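Side-chain contacts in DNA repair protein PprA (Deinococcus deserti, PDB 6MC8), which takes part in the repair of radiation-induced DNA damage and in genome segregation, as a DNA-binding protein associated with filament formation: residues Q157-V160 with L161-A165; V264-T267 with G268-R272. The protein carries 2 engineered substitutions. All coordinates share one frame; numbering follows the deposited sequence.

Interaction 1 of 2, residues Q157-V160 with L161-A165; sequences QLRV and LIEDA
Leu161, Ile162, Glu163 and Asp164 each send a backbone N-H to the carbonyl oxygen four residues back, the shortest of these bonds running 2.9 Å from Asp164 N to Val160 O. Val160 O also takes a weak bond from Ala165 N, 3.3 Å long, so two donors share this oxygen as the chain leaves its helical path.

Arg159 and Glu163, one turn apart, lie alongside each other and point the same way. Arg159 CG stands anti to the backbone N (chi1 -177°), which brings it to 3.9 Å from Glu163 CD. Further out the arginine bends, and its NH1 comes to 3.8 Å from Glu163 OE2. This is a long salt bridge, with guanidinium and carboxylate planes turned 81° apart, and so a loose pairing of charges.

Helix 156-163 leads into strand 168-176, the first of a four-stranded antiparallel sheet, and it lies at the dimer interface. Val160 packs on Val160 of the second subunit, and Leu161 meets that same valine. Leu158 and Ile162 rest against Trp277 of helix 274-304.

Within the helix, Leu158 CB and Ile162 CD1 make a modest apolar contact at 4.4 Å. Ile162 CG1 sits beside the backbone N and is 3.2 Å from Leu158 O, while Leu161 CG similarly approaches Gln157 O at 3.3 Å. Val160 and Asp164 cross at a slant, CG1 of the valine meeting OD2 of the aspartate at 3.8 Å.

Interaction 2 of 2, residues V264-T267 with G268-R272; sequences VRET and GREGR
Glu266 and Glu270 bring their carboxylates together across the turn that carries the chain from strand 261-267, an outermost strand of the four-stranded antiparallel sheet, into helix 274-304. OE2 of Glu266 lies 3.2 Å from OE1 of Glu270. Both oxygens are acceptors, so like charges meet here, which would probably cost energy unless offset nearby; the two carboxylate planes are turned 70° apart. Arg276, which forms a salt bridge with Glu266 OE1, probably offsets part of this cost.

Carbon atoms make much of the remaining contact. Glu266 CG lies anti to the backbone N (chi1 -179°) and the chain then bends at chi2, which lays OE2 3.2 Å from Glu270 CB; Glu266 CG meanwhile comes to 3.9 Å from Gly271 N. Cut back to an alanine, Glu266 would no longer reach either partner: Arg276 would probably lose this carboxylate mate, and the flank of Glu270 CB would be uncovered.

Behind these side chains the backbone sets the turn. Gly268 follows the strand with a phi of 97°, where a CB would collide with Thr267 O, and so the position calls for glycine. A weak bond from Gly271 N to Gly268 O, 3.5 Å long, spans Gly268 to Gly271. The strand itself is tied to its neighbour by backbone hydrogen bonds between Glu266 and Leu190, and Arg265 forms a salt bridge with Asp78. Within the turn, Glu270 OE2 stands 4.3 Å above the plane of the Arg269 guanidinium, over its centre.

Interaction 1 and interaction 2 are far apart in sequence, yet their centres lie about 13 Å apart and their ends meet. Arg272, at the end of the turn, reaches back to Glu163, with its NH1 3.3 Å from Glu163 O in a probable, weak hydrogen bond. Next to it, Ile162 CG2 packs 3.5 Å from Gly271 O. Arg185, on strand 179-186, joins the two more firmly, since it donates to Leu161 O and Ile162 O of interaction 1 and to Gly271 O of interaction 2. From the turn, Arg272 touches His147 of the second subunit, which interaction 1 also packs against.

Interaction 1 of 2, residues Q157-V160 with L161-A165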
loop_
_atom_site.group_PDB
_atom_site.type_symbol
_atom_site.label_atom_id
_atom_site.label_comp_id
_atom_site.label_asym_id
_atom_site.label_seq_id
_atom_site.Cartn_x
_atom_site.Cartn_y
_atom_site.Cartn_z
ATOM N N GLN A 157 6.675 -6.572 -15.735
ATOM C CA GLN A 157 5.887 -6.466 -14.511
ATOM C C GLN A 157 6.693 -5.831 -13.388
ATOM O O GLN A 157 6.219 -4.909 -12.720
ATOM C CB GLN A 157 5.375 -7.839 -14.085
ATOM C CG GLN A 157 4.099 -8.296 -14.755
ATOM C CD GLN A 157 3.762 -9.729 -14.419
ATOM O OE1 GLN A 157 4.617 -10.482 -13.987
ATOM N NE2 GLN A 157 2.500 -10.087 -14.541
ATOM N N LEU A 158 7.925 -6.295 -13.184
ATOM C CA LEU A 158 8.738 -5.804 -12.076
ATOM C C LEU A 158 9.200 -4.375 -12.304
ATOM O O LEU A 158 9.445 -3.647 -11.341
ATOM C CB LEU A 158 9.939 -6.721 -11.862
ATOM C CG LEU A 158 9.608 -8.086 -11.275
ATOM C CD1 LEU A 158 10.805 -8.998 -11.338
ATOM C CD2 LEU A 158 9.148 -7.915 -9.843
ATOM N N ARG A 159 9.317 -3.952 -13.562
ATOM C CA ARG A 159 9.786 -2.601 -13.849
ATOM C C ARG A 159 8.757 -1.558 -13.436
ATOM O O ARG A 159 9.107 -0.504 -12.901
ATOM C CB ARG A 159 10.131 -2.474 -15.332
ATOM C CG ARG A 159 10.704 -1.133 -15.724
ATOM C CD ARG A 159 11.184 -1.147 -17.153
ATOM N NE ARG A 159 12.347 -2.013 -17.306
ATOM C CZ ARG A 159 13.597 -1.625 -17.082
ATOM N NH1 ARG A 159 13.845 -0.380 -16.706
ATOM N NH2 ARG A 159 14.599 -2.475 -17.244
ATOM N N VAL A 160 7.476 -1.853 -13.642
ATOM C CA VAL A 160 6.433 -0.913 -13.254
ATOM C C VAL A 160 6.198 -0.968 -11.747
ATOM O O VAL A 160 5.934 0.058 -11.109
ATOM C CB VAL A 160 5.154 -1.202 -14.062
ATOM C CG1 VAL A 160 4.035 -0.253 -13.691
ATOM C CG2 VAL A 160 5.439 -1.117 -15.544
ATOM N N LEU A 161 6.326 -2.153 -11.148
ATOM C CA LEU A 161 6.105 -2.298 -9.711
ATOM C C LEU A 161 7.209 -1.623 -8.902
ATOM O O LEU A 161 6.954 -1.058 -7.834
ATOM C CB LEU A 161 6.000 -3.779 -9.347
ATOM C CG LEU A 161 4.774 -4.560 -9.823
ATOM C CD1 LEU A 161 4.990 -6.041 -9.627
ATOM C CD2 LEU A 161 3.529 -4.118 -9.102
ATOM N N ILE A 162 8.443 -1.664 -9.400
ATOM C CA ILE A 162 9.554 -1.038 -8.690
ATOM C C ILE A 162 9.537 0.473 -8.895
ATOM O O ILE A 162 9.639 1.244 -7.935
ATOM C CB ILE A 162 10.889 -1.671 -9.129
ATOM C CG1 ILE A 162 11.009 -3.095 -8.594
ATOM C CG2 ILE A 162 12.065 -0.875 -8.653
ATOM C CD1 ILE A 162 12.110 -3.885 -9.241
ATOM N N GLU A 163 9.378 0.919 -10.143
ATOM C CA GLU A 163 9.454 2.347 -10.445
ATOM C C GLU A 163 8.218 3.096 -9.965
ATOM O O GLU A 163 8.327 4.151 -9.331
ATOM C CB GLU A 163 9.634 2.565 -11.946
ATOM C CG GLU A 163 10.985 2.196 -12.500
ATOM C CD GLU A 163 11.055 2.372 -14.000
ATOM O OE1 GLU A 163 9.998 2.581 -14.622
ATOM O OE2 GLU A 163 12.166 2.321 -14.555
ATOM N N ASP A 164 7.034 2.571 -10.262
ATOM C CA ASP A 164 5.811 3.353 -10.210
ATOM C C ASP A 164 4.883 2.980 -9.066
ATOM O O ASP A 164 4.038 3.793 -8.687
ATOM C CB ASP A 164 5.052 3.211 -11.533
ATOM C CG ASP A 164 5.840 3.723 -12.709
ATOM O OD1 ASP A 164 6.619 4.677 -12.534
ATOM O OD2 ASP A 164 5.701 3.151 -13.806
ATOM N N ALA A 165 5.007 1.791 -8.504
ATOM C CA ALA A 165 4.014 1.351 -7.544
ATOM C C ALA A 165 4.435 1.665 -6.114
ATOM O O ALA A 165 5.574 2.025 -5.822
ATOM C CB ALA A 165 3.750 -0.145 -7.698
#

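Interaction 2 of 2, residues V264-T267 with G268-R272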
loop_
_atom_site.group_PDB
_atom_site.type_symbol
_atom_site.label_atom_id
_atom_site.label_comp_id
_atom_site.label_asym_id
_atom_site.label_seq_id
_atom_site.Cartn_x
_atom_site.Cartn_y
_atom_site.Cartn_z
ATOM N N VAL A 264 18.013 -9.158 0.847
ATOM C CA VAL A 264 18.657 -7.867 0.638
ATOM C C VAL A 264 17.574 -6.799 0.589
ATOM O O VAL A 264 16.578 -6.952 -0.126
ATOM C CB VAL A 264 19.510 -7.856 -0.644
ATOM C CG1 VAL A 264 20.094 -6.482 -0.893
ATOM C CG2 VAL A 264 20.623 -8.860 -0.536
ATOM N N ARG A 265 17.761 -5.727 1.357
ATOM C CA ARG A 265 16.798 -4.642 1.445
ATOM C C ARG A 265 17.429 -3.330 0.997
ATOM O O ARG A 265 18.645 -3.146 1.075
ATOM C CB ARG A 265 16.258 -4.500 2.869
ATOM C CG ARG A 265 15.396 -5.662 3.305
ATOM C CD ARG A 265 14.933 -5.504 4.731
ATOM N NE ARG A 265 14.099 -6.617 5.161
ATOM C CZ ARG A 265 14.563 -7.728 5.716
ATOM N NH1 ARG A 265 15.862 -7.886 5.904
ATOM N NH2 ARG A 265 13.729 -8.685 6.076
ATOM N N GLU A 266 16.584 -2.424 0.517
ATOM C CA GLU A 266 17.011 -1.119 0.042
ATOM C C GLU A 266 15.941 -0.085 0.349
ATOM O O GLU A 266 14.776 -0.261 -0.009
ATOM C CB GLU A 266 17.293 -1.136 -1.457
ATOM C CG GLU A 266 17.773 0.192 -1.999
ATOM C CD GLU A 266 19.141 0.580 -1.490
ATOM O OE1 GLU A 266 19.974 -0.311 -1.243
ATOM O OE2 GLU A 266 19.380 1.786 -1.315
ATOM N N THR A 267 16.344 0.995 1.004
ATOM C CA THR A 267 15.441 2.062 1.395
ATOM C C THR A 267 15.793 3.338 0.644
ATOM O O THR A 267 16.956 3.595 0.335
ATOM C CB THR A 267 15.512 2.321 2.900
ATOM O OG1 THR A 267 16.826 2.772 3.242
ATOM C CG2 THR A 267 15.228 1.050 3.665
ATOM N N GLY A 268 14.773 4.129 0.339
ATOM C CA GLY A 268 15.002 5.438 -0.233
ATOM C C GLY A 268 14.900 5.531 -1.740
ATOM O O GLY A 268 13.979 4.984 -2.350
ATOM N N ARG A 269 15.857 6.231 -2.348
ATOM C CA ARG A 269 15.749 6.578 -3.760
ATOM C C ARG A 269 16.184 5.421 -4.648
ATOM O O ARG A 269 15.726 5.293 -5.788
ATOM C CB ARG A 269 16.571 7.839 -4.032
ATOM C CG ARG A 269 16.349 8.496 -5.380
ATOM C CD ARG A 269 17.460 8.202 -6.369
ATOM N NE ARG A 269 18.733 8.772 -5.942
ATOM C CZ ARG A 269 19.899 8.496 -6.510
ATOM N NH1 ARG A 269 21.008 9.062 -6.062
ATOM N NH2 ARG A 269 19.952 7.665 -7.539
ATOM N N GLU A 270 17.055 4.554 -4.136
ATOM C CA GLU A 270 17.522 3.414 -4.914
ATOM C C GLU A 270 16.487 2.301 -4.982
ATOM O O GLU A 270 16.608 1.413 -5.828
ATOM C CB GLU A 270 18.828 2.878 -4.325
ATOM C CG GLU A 270 20.025 3.810 -4.459
ATOM C CD GLU A 270 20.109 4.849 -3.354
ATOM O OE1 GLU A 270 19.261 4.827 -2.440
ATOM O OE2 GLU A 270 21.025 5.692 -3.403
ATOM N N GLY A 271 15.443 2.393 -4.163
ATOM C CA GLY A 271 14.331 1.429 -4.078
ATOM C C GLY A 271 13.474 1.398 -5.318
ATOM O O GLY A 271 12.760 0.453 -5.491
ATOM N N ARG A 272 13.477 2.471 -6.093
ATOM C CA ARG A 272 12.653 2.527 -7.323
ATOM C C ARG A 272 13.465 2.293 -8.597
ATOM O O ARG A 272 12.913 2.529 -9.650
ATOM C CB ARG A 272 11.861 3.824 -7.386
ATOM C CG ARG A 272 10.913 3.975 -6.221
ATOM C CD ARG A 272 9.719 4.838 -6.470
ATOM N NE ARG A 272 8.864 4.735 -5.327
ATOM C CZ ARG A 272 7.785 4.020 -5.264
ATOM N NH1 ARG A 272 7.375 3.338 -6.300
ATOM N NH2 ARG A 272 7.101 3.983 -4.151
#